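Local coordinates for chromosome replication initiation inhibitor protein (Agrobacterium tumefaciens, PDB 3FD3) that probably acts as a LysR-family transcriptional regulator that binds DNA, represented here by its C-terminal substrate-binding-type domain, at residues A[1-6]-A[29-34]; A[76-81]-A[148-153]. All blocks are in the same frame, centred on the assembly; numbering follows the deposited sequence.

Contact 1 (A[1-6]-A[29-34]); sequences RVTLNI and DYLVNI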
ATOM      1  N   ARG A   1     -26.346  -6.791  -4.211  0.50 27.65           N
ATOM      2  CA  ARG A   1     -25.161  -7.568  -4.666  0.50 27.49           C
ATOM      3  C   ARG A   1     -24.632  -8.440  -3.517  0.50 27.16           C
ATOM      4  O   ARG A   1     -24.803  -8.103  -2.350  0.50 28.02           O
ATOM      5  CB  ARG A   1     -24.062  -6.606  -5.169  0.50 27.52           C
ATOM      6  CG  ARG A   1     -24.455  -5.767  -6.400  0.50 26.92           C
ATOM      7  CD  ARG A   1     -23.827  -4.357  -6.349  0.50 26.29           C
ATOM      8  NE  ARG A   1     -24.003  -3.567  -7.575  0.50 23.51           N
ATOM      9  CZ  ARG A   1     -23.410  -3.861  -8.728  0.50 23.85           C
ATOM     10  NH1 ARG A   1     -23.582  -3.092  -9.797  0.50 22.89           N
ATOM     11  NH2 ARG A   1     -22.625  -4.930  -8.807  0.50 25.05           N
ATOM     12  N   VAL A   2     -23.999  -9.558  -3.853  1.00 26.86           N
ATOM     13  CA  VAL A   2     -23.328 -10.403  -2.861  1.00 25.25           C
ATOM     14  C   VAL A   2     -21.872  -9.929  -2.726  1.00 23.75           C
ATOM     15  O   VAL A   2     -21.204  -9.694  -3.734  1.00 23.55           O
ATOM     16  CB  VAL A   2     -23.384 -11.879  -3.271  1.00 25.09           C
ATOM     17  CG1 VAL A   2     -22.501 -12.736  -2.373  1.00 23.82           C
ATOM     18  CG2 VAL A   2     -24.879 -12.369  -3.246  1.00 25.56           C
ATOM     19  N   THR A   3     -21.390  -9.802  -1.498  1.00 22.19           N
ATOM     20  CA  THR A   3     -19.996  -9.433  -1.265  1.00 21.88           C
ATOM     21  C   THR A   3     -19.147 -10.656  -0.918  1.00 21.97           C
ATOM     22  O   THR A   3     -19.509 -11.415  -0.016  1.00 22.31           O
ATOM     23  CB  THR A   3     -19.873  -8.402  -0.159  1.00 21.64           C
ATOM     24  OG1 THR A   3     -20.566  -7.214  -0.566  1.00 21.67           O
ATOM     25  CG2 THR A   3     -18.383  -8.072   0.121  1.00 20.27           C
ATOM     26  N   LEU A   4     -18.042 -10.831  -1.648  1.00 21.09           N
ATOM     27  CA  LEU A   4     -17.104 -11.937  -1.471  1.00 21.05           C
ATOM     28  C   LEU A   4     -15.914 -11.478  -0.657  1.00 21.75           C
ATOM     29  O   LEU A   4     -15.206 -10.550  -1.069  1.00 21.12           O
ATOM     30  CB  LEU A   4     -16.599 -12.426  -2.832  1.00 21.89           C
ATOM     31  CG  LEU A   4     -17.645 -12.873  -3.847  1.00 21.96           C
ATOM     32  CD1 LEU A   4     -16.960 -13.400  -5.083  1.00 23.11           C
ATOM     33  CD2 LEU A   4     -18.542 -13.949  -3.194  1.00 23.75           C
ATOM     34  N   ASN A   5     -15.695 -12.123   0.484  1.00 21.73           N
ATOM     35  CA  ASN A   5     -14.493 -11.873   1.312  1.00 22.37           C
ATOM     36  C   ASN A   5     -13.289 -12.698   0.820  1.00 21.95           C
ATOM     37  O   ASN A   5     -13.319 -13.948   0.859  1.00 21.39           O
ATOM     38  CB  ASN A   5     -14.789 -12.238   2.773  1.00 22.52           C
ATOM     39  CG  ASN A   5     -15.935 -11.439   3.369  1.00 25.84           C
ATOM     40  OD1 ASN A   5     -16.218 -10.317   2.958  1.00 24.54           O
ATOM     41  ND2 ASN A   5     -16.627 -12.037   4.339  1.00 25.76           N
ATOM     42  N   ILE A   6     -12.232 -12.016   0.391  1.00 20.83           N
ATOM     43  CA  ILE A   6     -11.049 -12.628  -0.197  1.00 21.99           C
ATOM     44  C   ILE A   6      -9.815 -12.013   0.469  1.00 21.86           C
ATOM     45  O   ILE A   6      -9.797 -10.827   0.773  1.00 23.24           O
ATOM     46  CB  ILE A   6     -10.988 -12.366  -1.712  1.00 22.48           C
ATOM     47  CG1 ILE A   6     -12.239 -12.860  -2.421  1.00 26.09           C
ATOM     48  CG2 ILE A   6      -9.743 -13.034  -2.380  1.00 25.47           C
ATOM     49  CD1 ILE A   6     -12.380 -12.151  -3.819  1.00 30.16           C
ATOM     50  N   ASP A  29     -21.807  -9.677 -10.930  1.00 30.21           N
ATOM     51  CA  ASP A  29     -22.473  -8.731 -10.052  1.00 30.58           C
ATOM     52  C   ASP A  29     -21.855  -8.687  -8.668  1.00 29.34           C
ATOM     53  O   ASP A  29     -22.306  -7.898  -7.825  1.00 30.04           O
ATOM     54  CB  ASP A  29     -23.954  -9.095  -9.954  1.00 31.96           C
ATOM     55  CG  ASP A  29     -24.661  -8.876 -11.257  1.00 35.11           C
ATOM     56  OD1 ASP A  29     -24.223  -7.946 -11.972  1.00 40.28           O
ATOM     57  OD2 ASP A  29     -25.628  -9.616 -11.569  1.00 40.20           O
ATOM     58  N   TYR A  30     -20.814  -9.489  -8.437  1.00 26.36           N
ATOM     59  CA  TYR A  30     -20.231  -9.575  -7.116  1.00 24.44           C
ATOM     60  C   TYR A  30     -19.472  -8.322  -6.727  1.00 23.31           C
ATOM     61  O   TYR A  30     -18.860  -7.641  -7.563  1.00 22.31           O
ATOM     62  CB  TYR A  30     -19.274 -10.758  -7.029  1.00 24.95           C
ATOM     63  CG  TYR A  30     -19.969 -12.088  -7.070  1.00 25.58           C
ATOM     64  CD1 TYR A  30     -20.607 -12.585  -5.936  1.00 26.96           C
ATOM     65  CD2 TYR A  30     -19.940 -12.877  -8.211  1.00 27.52           C
ATOM     66  CE1 TYR A  30     -21.231 -13.830  -5.944  1.00 29.46           C
ATOM     67  CE2 TYR A  30     -20.550 -14.143  -8.222  1.00 29.06           C
ATOM     68  CZ  TYR A  30     -21.190 -14.605  -7.076  1.00 30.84           C
ATOM     69  OH  TYR A  30     -21.819 -15.839  -7.047  1.00 31.77           O
ATOM     70  N   LEU A  31     -19.513  -8.032  -5.437  1.00 21.39           N
ATOM     71  CA  LEU A  31     -18.608  -7.056  -4.828  1.00 20.50           C
ATOM     72  C   LEU A  31     -17.542  -7.847  -4.089  1.00 20.32           C
ATOM     73  O   LEU A  31     -17.801  -8.990  -3.698  1.00 20.55           O
ATOM     74  CB  LEU A  31     -19.393  -6.167  -3.860  1.00 20.56           C
ATOM     75  CG  LEU A  31     -20.533  -5.348  -4.492  1.00 20.50           C
ATOM     76  CD1 LEU A  31     -21.436  -4.727  -3.428  1.00 19.03           C
ATOM     77  CD2 LEU A  31     -19.962  -4.299  -5.420  1.00 20.89           C
ATOM     78  N   VAL A  32     -16.373  -7.247  -3.856  1.00 18.27           N
ATOM     79  CA  VAL A  32     -15.316  -7.893  -3.113  1.00 19.22           C
ATOM     80  C   VAL A  32     -14.932  -7.087  -1.876  1.00 20.13           C
ATOM     81  O   VAL A  32     -14.978  -5.853  -1.873  1.00 19.41           O
ATOM     82  CB  VAL A  32     -14.084  -8.207  -3.992  1.00 19.14           C
ATOM     83  CG1 VAL A  32     -14.508  -9.190  -5.116  1.00 19.64           C
ATOM     84  CG2 VAL A  32     -13.408  -6.893  -4.566  1.00 21.72           C
ATOM     85  N   ASN A  33     -14.625  -7.816  -0.816  1.00 20.47           N
ATOM     86  CA  ASN A  33     -14.056  -7.245   0.391  1.00 20.77           C
ATOM     87  C   ASN A  33     -12.678  -7.852   0.525  1.00 20.73           C
ATOM     88  O   ASN A  33     -12.532  -9.055   0.820  1.00 21.31           O
ATOM     89  CB  ASN A  33     -14.950  -7.560   1.583  1.00 21.57           C
ATOM     90  CG  ASN A  33     -14.381  -7.061   2.896  1.00 22.86           C
ATOM     91  OD1 ASN A  33     -13.326  -6.483   2.954  1.00 24.27           O
ATOM     92  ND2 ASN A  33     -15.107  -7.290   3.956  1.00 27.05           N
ATOM     93  N   ILE A  34     -11.671  -7.037   0.235  1.00 20.50           N
ATOM     94  CA  ILE A  34     -10.284  -7.496   0.154  1.00 21.06           C
ATOM     95  C   ILE A  34      -9.585  -7.281   1.463  1.00 21.13           C
ATOM     96  O   ILE A  34      -9.444  -6.144   1.936  1.00 21.52           O
ATOM     97  CB  ILE A  34      -9.534  -6.813  -1.000  1.00 20.99           C
ATOM     98  CG1 ILE A  34     -10.211  -7.167  -2.312  1.00 22.82           C
ATOM     99  CG2 ILE A  34      -8.055  -7.281  -1.019  1.00 21.27           C
ATOM    100  CD1 ILE A  34      -9.764  -6.305  -3.451  1.00 27.45           C
TER
HETATM  101  O   HOH W   1     -23.979  -9.867  -6.587  1.00 41.65           O
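Segments 1-6 and 29-34 form a parallel beta pair joined by a right-handed beta-alpha-beta crossover through helix 17-26, the opening unit of the periplasmic-binding-protein-like fold of LysR regulatory domains. Four nearly straight backbone bonds pair T3 to I6 with L31 to I34: L31 N to V2 O (2.9 Å) and I6 N to N33 O meet their acceptors in the carbonyl plane, whereas L4 N to L31 O and N33 N to L4 O come from above it. Before the strands pair, one water accepts from V2 N and donates weakly to D29 O. R1 lays CB and CD against L31 CD1 and gives D29 O a weak bond from NH2 (3.1 Å); its NH1 is held by R99 O of the second subunit, which also hydrogen-bonds the backbone of V32 and I34. Apolar packing centres on Y30: L4 CD1 makes a CH-pi contact over one ring face, 4.1 Å from the centroid, and V2 CG1 lies at the ring edge. L4 and I6 continue onto F24 and F17 of helix 17-26. On the sheet face of T3, the side chains of N5 and N33 run alongside each other, their amide planes nearly perpendicular (88°), N5 OD1 resting 3.3 Å from N33 CB.

Contact 2 (A[76-81]-A[148-153]); sequences HATASP and GLNPVQ. With CA (calcium ion), chain B.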
ATOM      1  N   HIS A  76      13.847  -9.371  -5.731  1.00 20.88           N
ATOM      2  CA  HIS A  76      15.265  -9.022  -5.841  1.00 19.73           C
ATOM      3  C   HIS A  76      15.636  -8.068  -4.701  1.00 20.50           C
ATOM      4  O   HIS A  76      14.861  -7.162  -4.360  1.00 20.00           O
ATOM      5  CB  HIS A  76      15.572  -8.360  -7.187  1.00 20.26           C
ATOM      6  CG  HIS A  76      15.382  -9.267  -8.366  1.00 20.54           C
ATOM      7  ND1 HIS A  76      16.344 -10.152  -8.798  1.00 22.46           N
ATOM      8  CD2 HIS A  76      14.319  -9.438  -9.186  1.00 24.23           C
ATOM      9  CE1 HIS A  76      15.886 -10.824  -9.837  1.00 21.90           C
ATOM     10  NE2 HIS A  76      14.664 -10.404 -10.104  1.00 23.38           N
ATOM     11  N   ALA A  77      16.811  -8.289  -4.121  1.00 20.19           N
ATOM     12  CA  ALA A  77      17.349  -7.421  -3.077  1.00 20.35           C
ATOM     13  C   ALA A  77      17.965  -6.212  -3.782  1.00 20.68           C
ATOM     14  O   ALA A  77      18.929  -6.352  -4.526  1.00 20.40           O
ATOM     15  CB  ALA A  77      18.399  -8.167  -2.246  1.00 20.93           C
ATOM     16  N   THR A  78      17.385  -5.036  -3.561  1.00 20.85           N
ATOM     17  CA  THR A  78      17.682  -3.857  -4.359  1.00 21.53           C
ATOM     18  C   THR A  78      17.924  -2.611  -3.495  1.00 20.60           C
ATOM     19  O   THR A  78      17.398  -2.457  -2.387  1.00 19.95           O
ATOM     20  CB  THR A  78      16.548  -3.513  -5.350  1.00 23.26           C
ATOM     21  OG1 THR A  78      15.321  -3.374  -4.620  1.00 29.31           O
ATOM     22  CG2 THR A  78      16.424  -4.554  -6.470  1.00 23.70           C
ATOM     23  N   ALA A  79      18.744  -1.725  -4.017  1.00 20.13           N
ATOM     24  CA  ALA A  79      18.962  -0.401  -3.404  1.00 19.57           C
ATOM     25  C   ALA A  79      19.318   0.567  -4.526  1.00 19.52           C
ATOM     26  O   ALA A  79      19.532   0.158  -5.671  1.00 19.37           O
ATOM     27  CB  ALA A  79      20.088  -0.445  -2.361  1.00 19.71           C
ATOM     28  N   SER A  80      19.395   1.851  -4.202  1.00 18.81           N
ATOM     29  CA  SER A  80      19.784   2.833  -5.213  1.00 18.89           C
ATOM     30  C   SER A  80      21.313   2.830  -5.394  1.00 19.58           C
ATOM     31  O   SER A  80      22.040   2.359  -4.521  1.00 19.33           O
ATOM     32  CB  SER A  80      19.305   4.239  -4.826  1.00 19.46           C
ATOM     33  OG  SER A  80      20.137   4.831  -3.861  1.00 18.79           O
ATOM     34  N   PRO A  81      21.809   3.361  -6.518  1.00 19.90           N
ATOM     35  CA  PRO A  81      23.266   3.475  -6.700  1.00 19.68           C
ATOM     36  C   PRO A  81      23.994   4.256  -5.588  1.00 19.15           C
ATOM     37  O   PRO A  81      25.066   3.857  -5.139  1.00 18.97           O
ATOM     38  CB  PRO A  81      23.377   4.207  -8.040  1.00 19.81           C
ATOM     39  CG  PRO A  81      22.186   3.753  -8.791  1.00 21.03           C
ATOM     40  CD  PRO A  81      21.088   3.737  -7.748  1.00 20.26           C
ATOM     41  N   GLY A 148      16.218  -3.619   0.371  1.00 20.44           N
ATOM     42  CA  GLY A 148      15.230  -4.610   0.741  1.00 20.83           C
ATOM     43  C   GLY A 148      14.811  -5.461  -0.426  1.00 20.44           C
ATOM     44  O   GLY A 148      15.217  -5.214  -1.562  1.00 20.56           O
ATOM     45  N   LEU A 149      14.008  -6.482  -0.118  1.00 20.44           N
ATOM     46  CA  LEU A 149      13.509  -7.397  -1.142  1.00 20.85           C
ATOM     47  C   LEU A 149      12.215  -6.848  -1.728  1.00 20.70           C
ATOM     48  O   LEU A 149      11.251  -6.567  -1.000  1.00 23.75           O
ATOM     49  CB  LEU A 149      13.299  -8.787  -0.559  1.00 20.45           C
ATOM     50  CG  LEU A 149      14.536  -9.698  -0.447  1.00 20.88           C
ATOM     51  CD1 LEU A 149      14.984 -10.190  -1.810  1.00 22.81           C
ATOM     52  CD2 LEU A 149      15.717  -8.968   0.241  1.00 19.99           C
ATOM     53  N   ASN A 150      12.204  -6.656  -3.040  1.00 20.93           N
ATOM     54  CA  ASN A 150      11.052  -6.143  -3.739  1.00 20.25           C
ATOM     55  C   ASN A 150      10.632  -7.107  -4.845  1.00 20.04           C
ATOM     56  O   ASN A 150      11.495  -7.668  -5.550  1.00 20.37           O
ATOM     57  CB  ASN A 150      11.390  -4.800  -4.383  1.00 20.07           C
ATOM     58  CG  ASN A 150      11.631  -3.726  -3.377  1.00 22.04           C
ATOM     59  OD1 ASN A 150      10.712  -3.332  -2.675  1.00 20.93           O
ATOM     60  ND2 ASN A 150      12.878  -3.230  -3.296  1.00 22.19           N
ATOM     61  N   PRO A 151       9.332  -7.289  -5.035  1.00 19.41           N
ATOM     62  CA  PRO A 151       8.894  -8.113  -6.166  1.00 19.17           C
ATOM     63  C   PRO A 151       9.413  -7.601  -7.522  1.00 19.29           C
ATOM     64  O   PRO A 151       9.426  -6.375  -7.764  1.00 19.24           O
ATOM     65  CB  PRO A 151       7.370  -8.002  -6.106  1.00 19.76           C
ATOM     66  CG  PRO A 151       7.049  -7.578  -4.737  1.00 20.16           C
ATOM     67  CD  PRO A 151       8.189  -6.761  -4.260  1.00 19.04           C
ATOM     68  N   VAL A 152       9.817  -8.530  -8.389  1.00 19.61           N
ATOM     69  CA  VAL A 152      10.406  -8.207  -9.679  1.00 20.30           C
ATOM     70  C   VAL A 152       9.496  -7.311 -10.523  1.00 20.87           C
ATOM     71  O   VAL A 152       9.994  -6.422 -11.233  1.00 21.37           O
ATOM     72  CB  VAL A 152      10.779  -9.494 -10.496  1.00 20.46           C
ATOM     73  CG1 VAL A 152       9.549 -10.374 -10.801  1.00 20.46           C
ATOM     74  CG2 VAL A 152      11.537  -9.108 -11.772  1.00 23.77           C
ATOM     75  N   GLN A 153       8.187  -7.504 -10.399  1.00 20.74           N
ATOM     76  CA  GLN A 153       7.223  -6.747 -11.209  1.00 21.83           C
ATOM     77  C   GLN A 153       7.329  -5.247 -10.912  1.00 21.77           C
ATOM     78  O   GLN A 153       7.057  -4.418 -11.779  1.00 22.02           O
ATOM     79  CB  GLN A 153       5.780  -7.208 -10.950  1.00 21.56           C
ATOM     80  CG  GLN A 153       5.456  -8.627 -11.355  1.00 22.32           C
ATOM     81  CD  GLN A 153       5.930  -9.703 -10.390  1.00 23.95           C
ATOM     82  OE1 GLN A 153       6.368  -9.406  -9.300  1.00 21.74           O
ATOM     83  NE2 GLN A 153       5.824 -10.992 -10.814  1.00 23.72           N
TER
HETATM   84 CA    CA B   1       9.459  -6.798   0.600  0.70 36.28          CA
HETATM   85  O   HOH W   2       7.707  -5.860  -0.758  1.00 23.28           O
HETATM   86  O   HOH W   3      10.623  -7.761   2.319  1.00 26.70           O
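A calcium ion is bound by L149 O at 2.4 Å, by two waters and by one further atom. Behind that carbonyl, the L149 side chain turns to A77, bringing CD1 to 3.5 Å from A77 N and CD2 to 3.7 Å from A77 CB. The non-hydrogen-bonded pair A77-L149 is flanked by the hydrogen-bonded pairs H76-N150 and T78-G148. H76 N and O bond N150 O and N, both donors standing above the carbonyl planes; T78 N bonds G148 O, and G148 N reaches T78 O in the carbonyl plane at 3.2 Å. These antiparallel pairs add the short strand 148-151 to the end of strand 66-79 in the LysR substrate-binding domain. The short axes diverge strongly, at 116°, and beyond P151 the chain turns into helix 152-161, V152 still bonding R74 by its backbone. On the face of H76 and T78, N150 ND2 donates to T78 OG1 at 2.8 Å, with the hydroxyl in the amide plane; T78 OG1 sits in the crowded position between N and C (chi1 55°). S141 OG also hydrogen-bonds ND2, helping to fix the amide's rotation. The H76 ring turns its CD2-NE2 edge to V152, with V152 CB in the ring plane and V152 CG2 3.8 Å from H76 NE2. E166 OE1 hydrogen-bonds H76 ND1. Further out, W115 of helix 111-120 packs on both A77 and L149, while Q112 OE1 accepts from L149 N.

Contact 1 sits in one alpha/beta subdomain of the LysR regulatory domain and contact 2 probably in the other, strand connections between them running through the long strands 66-79 and 165-181. Their centres are about 33 Å apart, on opposite sides of the chain's centre, and their nearest atoms about 16 Å apart, so they do not touch. They follow in series along the sequence, and in strand order only 53-56 and 165-181 lie between them. Their surroundings differ: contact 1 meets the second subunit and lends V2, T3 and L4 to a pocket holding a polyether, probably from the crystallisation liquor, whereas contact 2 is buried within its own subunit and carries the calcium ligand L149.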